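Local coordinates for protein acetate kinase (Entamoeba histolytica, PDB 4H0O) that is a pyrophosphate-dependent acetate kinase of the ASKHA superfamily that interconverts acetate and acetyl phosphate, probably with magnesium, and has a ribonuclease H-like fold, at residues Gly325-Leu330 with Ser379-Cys384. Sequence-based numbering, arbitrary orientation.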
# COMPACT_ATOMS: atom_id res chain seq x y z
N GLY B 325 15.92 -2.81 6.12
CA GLY B 325 16.70 -2.55 7.32
C GLY B 325 17.55 -1.29 7.29
O GLY B 325 18.54 -1.19 8.02
N GLY B 326 17.16 -0.32 6.47
CA GLY B 326 17.91 0.93 6.39
C GLY B 326 17.98 1.52 5.00
O GLY B 326 17.30 1.06 4.08
N LEU B 327 18.81 2.55 4.84
CA LEU B 327 18.91 3.28 3.58
C LEU B 327 20.24 4.02 3.46
O LEU B 327 20.52 4.94 4.23
CB LEU B 327 17.76 4.27 3.44
CG LEU B 327 17.81 5.19 2.22
CD1 LEU B 327 17.71 4.37 0.95
CD2 LEU B 327 16.72 6.25 2.27
N ASP B 328 21.06 3.62 2.49
CA ASP B 328 22.31 4.30 2.22
C ASP B 328 22.20 5.21 1.00
O ASP B 328 22.77 6.30 0.96
CB ASP B 328 23.43 3.28 1.99
CG ASP B 328 23.64 2.37 3.18
OD1 ASP B 328 23.54 2.86 4.33
OD2 ASP B 328 23.90 1.17 2.97
N LEU B 329 21.45 4.76 -0.01
CA LEU B 329 21.37 5.47 -1.28
C LEU B 329 19.98 5.43 -1.88
O LEU B 329 19.43 4.35 -2.13
CB LEU B 329 22.38 4.91 -2.28
CG LEU B 329 22.36 5.54 -3.68
CD1 LEU B 329 22.75 7.00 -3.61
CD2 LEU B 329 23.27 4.79 -4.65
N LEU B 330 19.41 6.61 -2.11
CA LEU B 330 18.15 6.74 -2.84
C LEU B 330 18.46 7.18 -4.27
O LEU B 330 19.15 8.18 -4.48
CB LEU B 330 17.24 7.77 -2.15
CG LEU B 330 15.88 8.03 -2.81
CD1 LEU B 330 14.97 6.82 -2.68
CD2 LEU B 330 15.20 9.28 -2.24
N SER B 379 26.29 14.41 3.67
CA SER B 379 24.93 13.92 3.91
C SER B 379 24.92 12.43 4.25
O SER B 379 25.50 11.62 3.53
CB SER B 379 24.03 14.18 2.70
OG SER B 379 22.72 13.69 2.92
N LYS B 380 24.25 12.09 5.35
CA LYS B 380 24.19 10.72 5.85
C LYS B 380 23.65 9.76 4.78
O LYS B 380 24.31 8.77 4.44
CB LYS B 380 23.31 10.65 7.10
CG LYS B 380 23.33 9.28 7.78
CD LYS B 380 22.08 9.07 8.62
CE LYS B 380 22.06 7.68 9.25
NZ LYS B 380 20.78 7.41 9.96
N VAL B 381 22.47 10.07 4.25
CA VAL B 381 21.90 9.32 3.14
C VAL B 381 22.26 10.03 1.84
O VAL B 381 22.14 11.26 1.74
CB VAL B 381 20.36 9.24 3.25
CG1 VAL B 381 19.78 8.46 2.07
CG2 VAL B 381 19.96 8.59 4.56
N GLN B 382 22.71 9.27 0.85
CA GLN B 382 23.07 9.85 -0.44
C GLN B 382 21.91 9.75 -1.43
O GLN B 382 21.12 8.80 -1.38
CB GLN B 382 24.32 9.18 -1.01
CG GLN B 382 25.60 9.55 -0.27
CD GLN B 382 25.87 11.04 -0.27
OE1 GLN B 382 25.95 11.67 -1.33
NE2 GLN B 382 26.00 11.62 0.92
N VAL B 383 21.80 10.74 -2.31
CA VAL B 383 20.78 10.75 -3.35
C VAL B 383 21.43 10.94 -4.72
O VAL B 383 22.27 11.83 -4.89
CB VAL B 383 19.74 11.88 -3.13
CG1 VAL B 383 18.76 11.94 -4.29
CG2 VAL B 383 19.00 11.67 -1.83
N CYS B 384 21.06 10.11 -5.69
CA CYS B 384 21.61 10.25 -7.03
C CYS B 384 20.56 9.97 -8.10
O CYS B 384 19.54 9.34 -7.84
CB CYS B 384 22.81 9.32 -7.22
SG CYS B 384 22.36 7.61 -7.59
O HOH W 1 25.25 6.70 2.32
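L329 and L330 pair with Q382 and V383 as the first residues of two neighbouring parallel strands, 329-333 and 382-385. The strands belong to the mixed sheet of a ribonuclease H-like domain in this ASKHA kinase. Strand 205-211 flanks 329-333 on its other edge. Helix 299-324 leads into the pair and ends in a Schellman motif, with G325 at positive phi.

Three backbone hydrogen bonds join the two segments. Q382 N donates to D328 O at 3.0 Å. L330 then uses both its polar backbone atoms: its N donates to Q382 O at 2.9 Å, and its O accepts from C384 N. Two CA-H...O contacts add to these, from L329 CA to Q382 O and from V383 CA to L330 O.

Just before the L329-Q382 pair, a water donates to both D328 O and K380 O, so D328 O has two donors. The D328 carboxylate turns to the other neighbour, where OD2 accepts from K205 N. The Q382 chain bends at chi2 (-58°). Its amide is held by T375 and M376, and NE2 makes a weak bond to S379 O.

L330 and V383 lie on the same face of the sheet, with L330 CB 4.3 Å from V383 CG2. Before the strands begin, the side chains of L327 and V381 cross at about a right angle, L327 CD2 against V381 CG1. On the face of L329 and Q382, F373 touches both side chains. L329 CG is anti to the backbone N (chi1 178°). L329 CD1 lies closest to the Q382 carbonyl, 3.3 Å from Q382 O. The same methyl also meets C384 SG at 4.0 Å.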